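Local coordinates for adenosine monophosphate-protein transferase (Sulfolobus tokodaii, PDB 2EKM) that is of unknown function but belongs to the adenosine-specific kinase family and probably acts on adenosine or its nucleotides, at residues D31-E34 against T35-S39; N95-N98 against R99-V103; A146-K149 against E150-L154. All coordinates share one frame; numbering follows the deposited sequence.

Interaction 1 of 3, residues D31-E34 against T35-S39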
loop_
_atom_site.group_PDB
_atom_site.type_symbol
_atom_site.label_atom_id
_atom_site.label_comp_id
_atom_site.label_asym_id
_atom_site.label_seq_id
_atom_site.Cartn_x
_atom_site.Cartn_y
_atom_site.Cartn_z
ATOM N N ASP A 31 -10.332 13.366 -10.243
ATOM C CA ASP A 31 -10.090 13.516 -8.815
ATOM C C ASP A 31 -8.623 13.839 -8.528
ATOM O O ASP A 31 -8.295 14.665 -7.687
ATOM C CB ASP A 31 -10.479 12.207 -8.125
ATOM C CG ASP A 31 -11.975 12.213 -7.841
ATOM O OD1 ASP A 31 -12.673 13.010 -8.469
ATOM O OD2 ASP A 31 -12.421 11.429 -7.008
ATOM N N LEU A 32 -7.719 13.185 -9.246
ATOM C CA LEU A 32 -6.300 13.466 -9.060
ATOM C C LEU A 32 -6.005 14.881 -9.571
ATOM O O LEU A 32 -5.298 15.650 -8.922
ATOM C CB LEU A 32 -5.446 12.431 -9.804
ATOM C CG LEU A 32 -5.375 11.043 -9.153
ATOM C CD1 LEU A 32 -4.630 10.066 -10.056
ATOM C CD2 LEU A 32 -4.683 11.155 -7.799
ATOM N N TYR A 33 -6.562 15.229 -10.727
ATOM C CA TYR A 33 -6.340 16.555 -11.292
ATOM C C TYR A 33 -6.801 17.623 -10.307
ATOM O O TYR A 33 -6.084 18.587 -10.039
ATOM C CB TYR A 33 -7.113 16.732 -12.610
ATOM C CG TYR A 33 -7.090 18.167 -13.097
ATOM C CD1 TYR A 33 -6.013 18.658 -13.838
ATOM C CD2 TYR A 33 -8.093 19.062 -12.719
ATOM C CE1 TYR A 33 -5.928 20.007 -14.184
ATOM C CE2 TYR A 33 -8.017 20.416 -13.055
ATOM C CZ TYR A 33 -6.932 20.880 -13.785
ATOM O OH TYR A 33 -6.843 22.215 -14.088
ATOM N N GLU A 34 -8.007 17.444 -9.775
ATOM C CA GLU A 34 -8.584 18.392 -8.837
ATOM C C GLU A 34 -7.788 18.603 -7.555
ATOM O O GLU A 34 -7.537 19.740 -7.159
ATOM C CB GLU A 34 -10.016 17.970 -8.488
ATOM C CG GLU A 34 -11.019 18.257 -9.592
ATOM C CD GLU A 34 -12.419 17.752 -9.277
ATOM O OE1 GLU A 34 -12.808 17.742 -8.091
ATOM O OE2 GLU A 34 -13.138 17.379 -10.223
ATOM N N THR A 35 -7.383 17.515 -6.906
ATOM C CA THR A 35 -6.649 17.640 -5.658
ATOM C C THR A 35 -5.255 18.249 -5.853
ATOM O O THR A 35 -4.744 18.938 -4.968
ATOM C CB THR A 35 -6.564 16.267 -4.930
ATOM O OG1 THR A 35 -6.285 16.482 -3.538
ATOM C CG2 THR A 35 -5.487 15.382 -5.554
ATOM N N LEU A 36 -4.640 18.005 -7.008
ATOM C CA LEU A 36 -3.328 18.577 -7.290
ATOM C C LEU A 36 -3.487 20.069 -7.604
ATOM O O LEU A 36 -2.727 20.902 -7.109
ATOM C CB LEU A 36 -2.668 17.853 -8.470
ATOM C CG LEU A 36 -2.275 16.397 -8.183
ATOM C CD1 LEU A 36 -1.753 15.714 -9.443
ATOM C CD2 LEU A 36 -1.220 16.382 -7.082
ATOM N N ALA A 37 -4.492 20.401 -8.408
ATOM C CA ALA A 37 -4.754 21.786 -8.787
ATOM C C ALA A 37 -5.014 22.676 -7.573
ATOM O O ALA A 37 -4.552 23.817 -7.528
ATOM C CB ALA A 37 -5.947 21.854 -9.747
ATOM N N SER A 38 -5.746 22.162 -6.589
ATOM C CA SER A 38 -6.046 22.955 -5.400
ATOM C C SER A 38 -5.027 22.787 -4.273
ATOM O O SER A 38 -5.250 23.257 -3.157
ATOM C CB SER A 38 -7.461 22.646 -4.884
ATOM O OG SER A 38 -7.617 21.285 -4.533
ATOM N N SER A 39 -3.906 22.129 -4.558
ATOM C CA SER A 39 -2.885 21.949 -3.530
ATOM C C SER A 39 -2.002 23.192 -3.521
ATOM O O SER A 39 -1.451 23.569 -2.487
ATOM C CB SER A 39 -2.037 20.699 -3.806
ATOM O OG SER A 39 -1.221 20.857 -4.952
#
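Ser38 turns back on Glu34, one helical turn earlier, and gives its carbonyl oxygen two hydrogen bonds. Ser38 OG lies 3.0 Å from Glu34 O and Ser38 N lies 3.1 Å from it, and the two donors come from opposite faces of the carbonyl plane. With chi1 at 60°, OG lies between the residue's own N and carbonyl carbon, the rotation that brings it to the carbonyl of the preceding turn. The hydroxyl has a second partner in Arg99 of helix 93-101. A related but tighter pair follows: three residues back rather than four, Ser39 OG reaches Leu36 O at 2.6 Å, an oxygen it shares with Ser39 N.

On another side of the helix, Tyr33 holds CG anti to its N (chi1 170°), which swings the ring along the helix until Ala37 CB stands over one face, 4.2 Å from Tyr33 CE2. This is a light contact from a single methyl. Thr35 turns CG2, rather than its hydroxyl, back to the preceding turn, 3.4 Å from Leu32 O. Leu36 CG passes 3.2 Å from the same carbonyl oxygen, while Leu32 and Leu36 both project onto strands 44-50 and 83-89. The carboxylates look elsewhere: Asp31 pairs with Lys27, and Glu34 and Asp31 both pair with Lys161 of the second subunit.

Ser38 is the first residue to leave helical phi/psi, so the pair of hydrogen bonds at Glu34 O falls at the C-terminal end of an amphipathic helix laid against an antiparallel sheet.

Interaction 2 of 3, residues N95-N98 against R99-V103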
loop_
_atom_site.group_PDB
_atom_site.type_symbol
_atom_site.label_atom_id
_atom_site.label_comp_id
_atom_site.label_asym_id
_atom_site.label_seq_id
_atom_site.Cartn_x
_atom_site.Cartn_y
_atom_site.Cartn_z
ATOM N N ASN A 95 4.364 17.492 -0.632
ATOM C CA ASN A 95 3.349 18.537 -0.759
ATOM C C ASN A 95 1.979 17.931 -1.060
ATOM O O ASN A 95 0.951 18.456 -0.631
ATOM C CB ASN A 95 3.657 19.503 -1.913
ATOM C CG ASN A 95 4.921 20.318 -1.702
ATOM O OD1 ASN A 95 5.368 20.546 -0.575
ATOM N ND2 ASN A 95 5.485 20.792 -2.801
ATOM N N VAL A 96 1.965 16.827 -1.800
ATOM C CA VAL A 96 0.695 16.232 -2.207
ATOM C C VAL A 96 0.459 14.761 -1.920
ATOM O O VAL A 96 -0.622 14.250 -2.201
ATOM C CB VAL A 96 0.475 16.432 -3.723
ATOM C CG1 VAL A 96 0.455 17.918 -4.058
ATOM C CG2 VAL A 96 1.579 15.731 -4.505
ATOM N N LEU A 97 1.445 14.075 -1.360
ATOM C CA LEU A 97 1.269 12.653 -1.108
ATOM C C LEU A 97 0.033 12.335 -0.264
ATOM O O LEU A 97 -0.726 11.424 -0.597
ATOM C CB LEU A 97 2.531 12.069 -0.468
ATOM C CG LEU A 97 2.794 10.579 -0.729
ATOM C CD1 LEU A 97 2.625 10.246 -2.212
ATOM C CD2 LEU A 97 4.207 10.241 -0.268
ATOM N N ASN A 98 -0.189 13.078 0.817
ATOM C CA ASN A 98 -1.362 12.806 1.642
ATOM C C ASN A 98 -2.680 13.067 0.901
ATOM O O ASN A 98 -3.664 12.355 1.113
ATOM C CB ASN A 98 -1.303 13.597 2.958
ATOM C CG ASN A 98 -0.356 12.964 3.971
ATOM O OD1 ASN A 98 -0.037 11.782 3.874
ATOM N ND2 ASN A 98 0.081 13.743 4.953
ATOM N N ARG A 99 -2.711 14.074 0.032
ATOM C CA ARG A 99 -3.935 14.349 -0.735
ATOM C C ARG A 99 -4.244 13.153 -1.625
ATOM O O ARG A 99 -5.394 12.721 -1.737
ATOM C CB ARG A 99 -3.765 15.594 -1.616
ATOM C CG ARG A 99 -3.870 16.895 -0.856
ATOM C CD ARG A 99 -3.581 18.098 -1.749
ATOM N NE ARG A 99 -3.937 19.335 -1.064
ATOM C CZ ARG A 99 -4.981 20.094 -1.379
ATOM N NH1 ARG A 99 -5.774 19.759 -2.387
ATOM N NH2 ARG A 99 -5.252 21.169 -0.658
ATOM N N ILE A 100 -3.202 12.617 -2.250
ATOM C CA ILE A 100 -3.342 11.472 -3.141
ATOM C C ILE A 100 -3.845 10.231 -2.402
ATOM O O ILE A 100 -4.729 9.524 -2.897
ATOM C CB ILE A 100 -1.992 11.170 -3.843
ATOM C CG1 ILE A 100 -1.618 12.351 -4.753
ATOM C CG2 ILE A 100 -2.091 9.876 -4.647
ATOM C CD1 ILE A 100 -0.189 12.303 -5.305
ATOM N N LYS A 101 -3.290 9.968 -1.218
ATOM C CA LYS A 101 -3.708 8.815 -0.419
ATOM C C LYS A 101 -5.196 8.907 -0.108
ATOM O O LYS A 101 -5.886 7.889 -0.022
ATOM C CB LYS A 101 -2.967 8.769 0.919
ATOM C CG LYS A 101 -1.475 8.574 0.851
ATOM C CD LYS A 101 -0.876 8.818 2.229
ATOM C CE LYS A 101 0.635 8.791 2.199
ATOM N NZ LYS A 101 1.207 9.130 3.534
ATOM N N ASN A 102 -5.677 10.136 0.070
ATOM C CA ASN A 102 -7.074 10.392 0.419
ATOM C C ASN A 102 -8.067 10.402 -0.740
ATOM O O ASN A 102 -9.269 10.549 -0.520
ATOM C CB ASN A 102 -7.178 11.716 1.185
ATOM C CG ASN A 102 -6.349 11.720 2.462
ATOM O OD1 ASN A 102 -6.170 12.762 3.096
ATOM N ND2 ASN A 102 -5.843 10.556 2.846
ATOM N N VAL A 103 -7.581 10.271 -1.972
ATOM C CA VAL A 103 -8.481 10.236 -3.118
ATOM C C VAL A 103 -9.250 8.922 -3.007
ATOM O O VAL A 103 -8.645 7.850 -2.961
ATOM C CB VAL A 103 -7.697 10.292 -4.450
ATOM C CG1 VAL A 103 -8.617 9.956 -5.618
ATOM C CG2 VAL A 103 -7.114 11.690 -4.640
HETATM O O HOH W 1 -0.810 16.370 0.544
#
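The Asn102 amide presents one face to the backbone carbonyl of Asn98. Asn98 O stands almost directly above Asn102 CG at 3.1 Å, with OD1 and ND2 of that amide almost equally far from it. Such nearly equal distances mark an approach over the plane, and the angle is too poor for ND2 to bond there; the placement is consistent with a dipolar contact between carbonyl oxygen and amide carbon. Asn98 O is instead served by the backbone, Asn102 N.

The Asn98 amide is used differently. Its oxygen is met head-on by Lys101 NZ, 2.9 Å from Asn98 OD1, with a C=O...N angle of 170°. The two side chains run side by side in the same direction: both have CG beside the backbone N, and the lysine, chi1 -64°, is extended from there on. Its methylenes follow the amide, Lys101 CD coming 3.5 Å from Asn98 OD1. ND2 bonds to Asn102 O of the third subunit, and bonds at both ends of the amide would oppose its flipping. Lys101 NZ also bonds to Lys101 O of the third subunit; in return, Lys101 O and Asn102 O accept from Lys101 NZ and Asn98 ND2 of the second subunit.

On the buried side Val96 CG2 packs against Ile100 CD1 at 3.9 Å. A water bridges Asn95 O and Arg99 N, 3.0 Å from each, accepting from the arginine N-H and donating to the carbonyl.

Among its neighbours, helix 93-101 sets Leu97 and Ile100 on strand 108-113 and Ile100 on strand 83-89, while Val96 and Val103 pack against helix 28-37 and Asn98 and Lys101 face the third subunit.

Interaction 3 of 3, residues A146-K149 against E150-L154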
loop_
_atom_site.group_PDB
_atom_site.type_symbol
_atom_site.label_atom_id
_atom_site.label_comp_id
_atom_site.label_asym_id
_atom_site.label_seq_id
_atom_site.Cartn_x
_atom_site.Cartn_y
_atom_site.Cartn_z
ATOM N N ALA A 146 27.523 11.984 14.260
ATOM C CA ALA A 146 27.973 13.090 13.424
ATOM C C ALA A 146 27.027 13.244 12.237
ATOM O O ALA A 146 26.622 14.358 11.906
ATOM C CB ALA A 146 29.396 12.834 12.934
ATOM N N ASP A 147 26.680 12.126 11.600
ATOM C CA ASP A 147 25.765 12.143 10.458
ATOM C C ASP A 147 24.413 12.714 10.884
ATOM O O ASP A 147 23.821 13.534 10.184
ATOM C CB ASP A 147 25.550 10.726 9.905
ATOM C CG ASP A 147 26.798 10.147 9.262
ATOM O OD1 ASP A 147 27.500 10.895 8.551
ATOM O OD2 ASP A 147 27.063 8.937 9.452
ATOM N N ILE A 148 23.933 12.265 12.037
ATOM C CA ILE A 148 22.658 12.713 12.579
ATOM C C ILE A 148 22.624 14.231 12.730
ATOM O O ILE A 148 21.645 14.882 12.364
ATOM C CB ILE A 148 22.396 12.056 13.953
ATOM C CG1 ILE A 148 22.217 10.545 13.769
ATOM C CG2 ILE A 148 21.176 12.687 14.617
ATOM C CD1 ILE A 148 21.999 9.784 15.065
ATOM N N LYS A 149 23.702 14.791 13.267
ATOM C CA LYS A 149 23.794 16.231 13.465
ATOM C C LYS A 149 23.691 16.966 12.133
ATOM O O LYS A 149 23.081 18.033 12.043
ATOM C CB LYS A 149 25.117 16.572 14.161
ATOM C CG LYS A 149 25.370 18.053 14.367
ATOM C CD LYS A 149 26.614 18.267 15.219
ATOM C CE LYS A 149 26.966 19.744 15.336
ATOM N NZ LYS A 149 27.320 20.325 14.014
ATOM N N GLU A 150 24.273 16.383 11.091
ATOM C CA GLU A 150 24.245 17.008 9.779
ATOM C C GLU A 150 22.876 16.965 9.091
ATOM O O GLU A 150 22.461 17.952 8.487
ATOM C CB GLU A 150 25.301 16.376 8.874
ATOM C CG GLU A 150 25.496 17.125 7.566
ATOM C CD GLU A 150 26.665 16.599 6.760
ATOM O OE1 GLU A 150 27.767 16.465 7.334
ATOM O OE2 GLU A 150 26.483 16.329 5.551
ATOM N N ARG A 151 22.170 15.840 9.174
ATOM C CA ARG A 151 20.862 15.769 8.531
ATOM C C ARG A 151 19.865 16.679 9.245
ATOM O O ARG A 151 18.923 17.186 8.630
ATOM C CB ARG A 151 20.340 14.328 8.475
ATOM C CG ARG A 151 20.025 13.660 9.804
ATOM C CD ARG A 151 19.351 12.317 9.527
ATOM N NE ARG A 151 19.211 11.463 10.704
ATOM C CZ ARG A 151 18.414 11.717 11.735
ATOM N NH1 ARG A 151 17.666 12.814 11.751
ATOM N NH2 ARG A 151 18.363 10.866 12.753
ATOM N N LYS A 152 20.075 16.891 10.541
ATOM C CA LYS A 152 19.205 17.779 11.301
ATOM C C LYS A 152 19.425 19.202 10.788
ATOM O O LYS A 152 18.469 19.927 10.508
ATOM C CB LYS A 152 19.525 17.703 12.796
ATOM C CG LYS A 152 19.042 16.421 13.462
ATOM C CD LYS A 152 19.351 16.401 14.951
ATOM C CE LYS A 152 18.862 15.111 15.590
ATOM N NZ LYS A 152 19.313 14.971 17.001
ATOM N N GLU A 153 20.689 19.591 10.647
ATOM C CA GLU A 153 21.018 20.925 10.149
ATOM C C GLU A 153 20.468 21.102 8.739
ATOM O O GLU A 153 20.009 22.181 8.362
ATOM C CB GLU A 153 22.535 21.132 10.138
ATOM C CG GLU A 153 23.187 20.937 11.495
ATOM C CD GLU A 153 24.658 21.305 11.498
ATOM O OE1 GLU A 153 25.396 20.832 10.606
ATOM O OE2 GLU A 153 25.076 22.063 12.401
ATOM N N LEU A 154 20.517 20.029 7.962
ATOM C CA LEU A 154 20.032 20.049 6.589
ATOM C C LEU A 154 18.563 20.477 6.497
ATOM O O LEU A 154 18.217 21.372 5.724
ATOM C CB LEU A 154 20.212 18.663 5.964
ATOM C CG LEU A 154 19.753 18.482 4.518
ATOM C CD1 LEU A 154 20.520 19.429 3.616
ATOM C CD2 LEU A 154 19.974 17.038 4.090
#
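Ile148 lies alongside Lys152, one turn on, and its CG2 presses to 3.5 Å from Lys152 CE, closer than carbon atoms usually come. The extended lysine runs in the same direction as the isoleucine, and its CE and NZ both lie against that methyl.

The same methyl also meets Arg151. Ile148 CG2 sits 3.8 Å above one face of the guanidinium, offset toward its rim, and is nearest to Arg151 NH2. Arg151 gets there by an uncommon helical rotamer: chi1 of 66° places CG between N and the carbonyl carbon, 3.3 Å from Ile148 O, and the chain then runs straight to NE. That nitrogen forms a salt bridge with Glu143, which would help hold the plane in place. Trp60 of the third subunit packs on Ile148.

Lys149 and Glu153 make the charged pair. Lys149 CG is anti to its N, and a late bend at chi4 brings NZ to 3.3 Å from Glu153 OE2, but from above the carboxylate, 57° out of its plane.

Such an approach, at that length and on an exposed helix face, suggests a loose salt bridge that is mainly electrostatic, whereas the Ile148 side gains from burial: a methyl sits over one face of a charged group, toward its rim, while Arg151 NE is paired with Glu143.

Interactions 1 and 2 are neighbours in space, their centres about 9 Å apart, and they touch directly: Ser38 OG lies 3.2 Å from Arg99 NH1, a probable hydrogen bond, and Ser39 OG packs 3.5 Å from Val96 CG1. Both also reach the second subunit. Interaction 3 stands apart, its centre about 34 Å from that of interaction 1 and 28 Å from that of interaction 2, with nearest atoms about 21 and 14 Å away. Within the chain it touches neither, yet interactions 2 and 3 both meet the third subunit. The outlying helix 145-157 therefore belongs to the trimer interface, and none of the three contacts can be assigned to an active site.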